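Local coordinates for reticulocyte binding protein (PDB 3FAW) that acts as a cell-surface pullulanase, probably hydrolysing the alpha-1,6-glucosidic branch links of pullulan and related alpha-glucans, at residues A[170-175]-A[193-198]; A[200-205]-A[240-245]. All coordinates share one frame; numbering follows the deposited sequence.

Interaction 1 of 2, residues A[170-175]-A[193-198]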
# COMPACT_ATOMS: atom_id res chain seq x y z
N ARG A 170 -26.02 3.82 -23.10
CA ARG A 170 -26.76 3.28 -24.24
C ARG A 170 -26.35 1.84 -24.59
O ARG A 170 -25.25 1.60 -25.09
CB ARG A 170 -26.57 4.19 -25.47
CG ARG A 170 -27.52 3.88 -26.62
CD ARG A 170 -27.49 4.96 -27.69
NE ARG A 170 -26.36 4.81 -28.61
CZ ARG A 170 -26.35 4.05 -29.71
NH1 ARG A 170 -27.42 3.35 -30.07
NH2 ARG A 170 -25.26 3.99 -30.47
N VAL A 171 -27.26 0.90 -24.33
CA VAL A 171 -27.04 -0.51 -24.70
C VAL A 171 -27.15 -0.66 -26.23
O VAL A 171 -28.14 -0.23 -26.83
CB VAL A 171 -28.08 -1.44 -24.02
CG1 VAL A 171 -27.89 -2.89 -24.49
CG2 VAL A 171 -27.97 -1.35 -22.50
N VAL A 172 -26.12 -1.25 -26.85
CA VAL A 172 -26.09 -1.42 -28.31
C VAL A 172 -26.11 -2.88 -28.77
O VAL A 172 -26.44 -3.16 -29.92
CB VAL A 172 -24.88 -0.68 -28.95
CG1 VAL A 172 -25.01 0.83 -28.77
CG2 VAL A 172 -23.56 -1.18 -28.37
N ALA A 173 -25.75 -3.82 -27.88
CA ALA A 173 -25.73 -5.24 -28.22
C ALA A 173 -25.60 -6.13 -26.99
O ALA A 173 -25.07 -5.71 -25.96
CB ALA A 173 -24.58 -5.53 -29.18
N THR A 174 -26.10 -7.36 -27.11
CA THR A 174 -25.86 -8.40 -26.10
C THR A 174 -25.59 -9.74 -26.79
O THR A 174 -26.11 -10.00 -27.88
CB THR A 174 -27.06 -8.59 -25.13
OG1 THR A 174 -28.05 -9.43 -25.74
CG2 THR A 174 -27.68 -7.25 -24.74
N THR A 175 -24.79 -10.59 -26.15
CA THR A 175 -24.42 -11.88 -26.72
C THR A 175 -24.13 -12.92 -25.61
O THR A 175 -23.53 -12.57 -24.60
CB THR A 175 -23.19 -11.73 -27.65
OG1 THR A 175 -22.98 -12.94 -28.39
CG2 THR A 175 -21.93 -11.38 -26.86
N LEU A 193 -22.52 -8.48 -34.27
CA LEU A 193 -23.14 -7.51 -33.36
C LEU A 193 -23.24 -6.09 -33.95
O LEU A 193 -23.59 -5.14 -33.25
CB LEU A 193 -22.39 -7.47 -32.03
CG LEU A 193 -22.25 -8.82 -31.32
CD1 LEU A 193 -21.44 -8.68 -30.03
CD2 LEU A 193 -23.63 -9.42 -31.03
N GLY A 194 -22.94 -5.97 -35.24
CA GLY A 194 -23.14 -4.72 -35.97
C GLY A 194 -22.14 -3.62 -35.67
O GLY A 194 -22.40 -2.45 -35.98
N ILE A 195 -21.01 -3.98 -35.08
CA ILE A 195 -19.99 -3.01 -34.66
C ILE A 195 -18.67 -3.31 -35.39
O ILE A 195 -18.17 -4.43 -35.33
CB ILE A 195 -19.77 -3.05 -33.13
CG1 ILE A 195 -21.06 -2.65 -32.41
CG2 ILE A 195 -18.63 -2.12 -32.72
CD1 ILE A 195 -21.08 -2.99 -30.93
N LYS A 196 -18.13 -2.30 -36.06
CA LYS A 196 -16.94 -2.48 -36.91
C LYS A 196 -15.62 -2.40 -36.14
O LYS A 196 -14.67 -3.11 -36.47
CB LYS A 196 -16.94 -1.47 -38.07
CG LYS A 196 -16.75 -0.01 -37.69
CD LYS A 196 -16.74 0.89 -38.92
CE LYS A 196 -16.70 2.36 -38.53
NZ LYS A 196 -16.60 3.25 -39.72
N ASN A 197 -15.57 -1.53 -35.13
CA ASN A 197 -14.39 -1.36 -34.28
C ASN A 197 -14.84 -1.26 -32.82
O ASN A 197 -15.53 -0.31 -32.44
CB ASN A 197 -13.61 -0.10 -34.68
CG ASN A 197 -12.22 -0.03 -34.05
OD1 ASN A 197 -11.98 -0.59 -32.98
ND2 ASN A 197 -11.31 0.67 -34.71
N TYR A 198 -14.45 -2.25 -32.02
CA TYR A 198 -14.88 -2.34 -30.63
C TYR A 198 -14.06 -1.47 -29.67
O TYR A 198 -14.39 -1.38 -28.49
CB TYR A 198 -14.83 -3.80 -30.15
CG TYR A 198 -15.94 -4.66 -30.70
CD1 TYR A 198 -17.18 -4.71 -30.06
CD2 TYR A 198 -15.76 -5.43 -31.84
CE1 TYR A 198 -18.21 -5.49 -30.56
CE2 TYR A 198 -16.78 -6.22 -32.35
CZ TYR A 198 -18.01 -6.25 -31.69
OH TYR A 198 -19.03 -7.04 -32.18
O HOH W 1 -25.27 -3.02 -32.36

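Interaction 2 of 2, residues A[200-205]-A[240-245]. With CA (calcium ion), chain B.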
# COMPACT_ATOMS: atom_id res chain seq x y z
N GLY A 200 -12.81 1.23 -27.37
CA GLY A 200 -13.51 2.26 -26.61
C GLY A 200 -14.91 1.90 -26.12
O GLY A 200 -15.47 2.58 -25.27
N TYR A 201 -15.50 0.83 -26.67
CA TYR A 201 -16.82 0.38 -26.21
C TYR A 201 -16.73 -0.23 -24.81
O TYR A 201 -15.66 -0.69 -24.39
CB TYR A 201 -17.44 -0.63 -27.19
CG TYR A 201 -18.11 0.00 -28.40
CD1 TYR A 201 -17.36 0.40 -29.51
CD2 TYR A 201 -19.49 0.20 -28.44
CE1 TYR A 201 -17.97 0.98 -30.62
CE2 TYR A 201 -20.10 0.78 -29.54
CZ TYR A 201 -19.34 1.16 -30.63
OH TYR A 201 -19.95 1.73 -31.73
N TYR A 202 -17.85 -0.22 -24.09
CA TYR A 202 -17.88 -0.69 -22.71
C TYR A 202 -18.75 -1.94 -22.56
O TYR A 202 -19.63 -2.19 -23.39
CB TYR A 202 -18.40 0.42 -21.79
CG TYR A 202 -17.68 1.74 -21.96
CD1 TYR A 202 -18.32 2.85 -22.52
CD2 TYR A 202 -16.36 1.89 -21.56
CE1 TYR A 202 -17.65 4.07 -22.67
CE2 TYR A 202 -15.68 3.10 -21.71
CZ TYR A 202 -16.34 4.18 -22.26
OH TYR A 202 -15.67 5.38 -22.39
N TYR A 203 -18.50 -2.72 -21.51
CA TYR A 203 -19.23 -3.97 -21.30
C TYR A 203 -19.42 -4.35 -19.83
O TYR A 203 -18.58 -4.04 -18.97
CB TYR A 203 -18.56 -5.13 -22.07
CG TYR A 203 -17.19 -5.52 -21.57
CD1 TYR A 203 -17.01 -6.64 -20.75
CD2 TYR A 203 -16.06 -4.78 -21.92
CE1 TYR A 203 -15.75 -7.01 -20.29
CE2 TYR A 203 -14.80 -5.14 -21.46
CZ TYR A 203 -14.65 -6.25 -20.65
OH TYR A 203 -13.40 -6.60 -20.20
N LEU A 204 -20.55 -5.00 -19.56
CA LEU A 204 -20.79 -5.68 -18.30
C LEU A 204 -21.17 -7.13 -18.61
O LEU A 204 -21.50 -7.45 -19.75
CB LEU A 204 -21.93 -5.01 -17.51
CG LEU A 204 -21.65 -3.63 -16.91
CD1 LEU A 204 -22.93 -3.03 -16.33
CD2 LEU A 204 -20.56 -3.69 -15.84
N TYR A 205 -21.09 -8.00 -17.60
CA TYR A 205 -21.56 -9.38 -17.73
C TYR A 205 -22.79 -9.58 -16.84
O TYR A 205 -22.76 -9.25 -15.66
CB TYR A 205 -20.48 -10.37 -17.31
CG TYR A 205 -19.35 -10.52 -18.30
CD1 TYR A 205 -19.58 -11.04 -19.57
CD2 TYR A 205 -18.05 -10.15 -17.96
CE1 TYR A 205 -18.54 -11.19 -20.48
CE2 TYR A 205 -17.00 -10.30 -18.87
CZ TYR A 205 -17.26 -10.82 -20.13
OH TYR A 205 -16.24 -10.95 -21.04
N LYS A 240 -18.18 0.29 -15.64
CA LYS A 240 -18.25 -0.61 -16.79
C LYS A 240 -16.85 -0.82 -17.34
O LYS A 240 -16.05 0.12 -17.42
CB LYS A 240 -19.18 -0.03 -17.86
CG LYS A 240 -20.60 0.23 -17.40
CD LYS A 240 -21.46 0.78 -18.53
CE LYS A 240 -22.85 1.19 -18.04
NZ LYS A 240 -22.82 2.46 -17.25
N ALA A 241 -16.54 -2.06 -17.72
CA ALA A 241 -15.25 -2.37 -18.34
C ALA A 241 -15.15 -1.75 -19.73
O ALA A 241 -16.17 -1.39 -20.33
CB ALA A 241 -15.03 -3.87 -18.40
N ALA A 242 -13.93 -1.61 -20.24
CA ALA A 242 -13.71 -1.01 -21.56
C ALA A 242 -12.83 -1.91 -22.41
O ALA A 242 -11.94 -2.58 -21.90
CB ALA A 242 -13.07 0.37 -21.42
N PHE A 243 -13.09 -1.91 -23.72
CA PHE A 243 -12.24 -2.64 -24.67
C PHE A 243 -11.07 -1.75 -25.07
O PHE A 243 -11.27 -0.73 -25.74
CB PHE A 243 -13.03 -3.08 -25.91
CG PHE A 243 -14.17 -4.03 -25.60
CD1 PHE A 243 -13.95 -5.22 -24.94
CD2 PHE A 243 -15.46 -3.73 -26.01
CE1 PHE A 243 -14.99 -6.09 -24.66
CE2 PHE A 243 -16.52 -4.59 -25.74
CZ PHE A 243 -16.28 -5.77 -25.06
N VAL A 244 -9.87 -2.13 -24.64
CA VAL A 244 -8.64 -1.41 -24.98
C VAL A 244 -7.48 -2.34 -25.32
O VAL A 244 -7.51 -3.54 -25.00
CB VAL A 244 -8.19 -0.46 -23.83
CG1 VAL A 244 -9.17 0.69 -23.66
CG2 VAL A 244 -8.02 -1.24 -22.52
N ASN A 245 -6.46 -1.77 -25.96
CA ASN A 245 -5.23 -2.48 -26.30
C ASN A 245 -4.02 -1.76 -25.69
O ASN A 245 -3.41 -0.90 -26.34
CB ASN A 245 -5.10 -2.59 -27.83
CG ASN A 245 -4.05 -3.61 -28.26
OD1 ASN A 245 -3.10 -3.90 -27.53
ND2 ASN A 245 -4.22 -4.15 -29.46
CA CA B . -15.99 7.19 -24.21
O HOH W 2 -14.91 5.14 -25.20
O HOH W 3 -16.80 9.39 -24.89
O HOH W 4 -17.79 7.61 -22.69
O HOH W 5 -14.66 7.72 -26.22

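Interaction 1 of 2, residues A[170-175]-A[193-198]
Val172 and Leu193 are joined through a water molecule that donates to the backbone carbonyl of each: its oxygen lies 2.7 Å from Val172 O and 2.8 Å from Leu193 O. Because both acceptors are main-chain carbonyls, the water link does not depend directly on side-chain groups. Beside it the contact is apolar. Leu193 CB meets Ala173 CB at 4.1 Å, while the fork of Leu193 reaches further along the strand. Its CG stands anti to the carbonyl carbon (chi1 -56°), and from there CD2 comes 4.1 Å from Thr175 CB and CD1 lies 4.2 Å from Thr175 CG2, the two side chains crossing at about a right angle. On the other flank the tip of Ile195, CD1, touches Val172 CG2 at 4.0 Å, again with the side chains crosswise. The CG2 branch of Ile195 packs instead over the centre of the Tyr198 ring, 3.9 Å above its plane. Val172, Ala173 and Thr175 all direct their side chains at the loop, whereas Thr174 turns away. That two successive residues, Val172 and Ala173, point the same way follows from their both facing Ile162 of strand 157-164. This pairing is a classic beta bulge, here set at the surface of an antiparallel sheet in a domain of the CBM48 (isoamylase N-terminal) family.

Interaction 2 of 2, residues A[200-205]-A[240-245]
Tyr203 and Ala241 form the antiparallel hydrogen-bonded pair of this short strand pairing: Tyr203 N gives a bond of 2.9 Å to Ala241 O, and Ala241 N returns a weak, bent one to Tyr203 O. Ala241 O also receives a CA-H...O contact from Tyr202, whose CA lies 3.0 Å away. Beyond the non-hydrogen-bonded pair Tyr202-Ala242, two backbone bonds between the flanking loops are straighter: Phe243 N to Tyr201 O (2.9 Å, N-H...O 165°) and Gly200 N to Phe243 O (3.0 Å, 170°). Tyr203 CG stands between its backbone N and carbonyl carbon (chi1 67°), and the ring it carries is sandwiched. Ala241 CB makes a CH-pi contact over one face, 3.5 Å from the centroid; Phe243 lies against the opposite face, nearly parallel but slid so that the rings barely overlap. Tyr203 OH hydrogen-bonds to Asp218 OD2; Lys240 NZ hydrogen-bonds to Gln168 OE1, and Lys240 makes a cation-pi contact with Tyr163. On the sheet face of Tyr202 and Ala242, Tyr202 OH binds calcium at 2.6 Å; Gly200 O accepts from a water that is itself a ligand of the ion. Lys165 O, Lys363 O and three more waters complete this shell. The chemistry therefore combines four backbone hydrogen bonds, one of them weak, with a phenol bound directly to a cation, which would be expected to polarise its O-H and probably lower its pKa.

Following the chain from the N terminus, interaction 1 starts on strand 170-179; the chain comes back through strand 184-189 before the loop at 193-198 returns to the bulge, closing a span of 17 residues. Interaction 2 then joins 200-205 to 240-245 across 34 intervening residues, which include strand 212-216. The two loops thus lie in series, neither nested nor crossed, with centres about 11 Å apart. Tyr201 bridges them: its CE1 lies 3.8 Å from Ile195 CG2, and its CE2 packs on Val172 CG2. Both contacts reach one antiparallel sheet, and calcium at interaction 2 ties that sheet to Lys363, between barrel strands 312-315 and 385-390 of the catalytic domain.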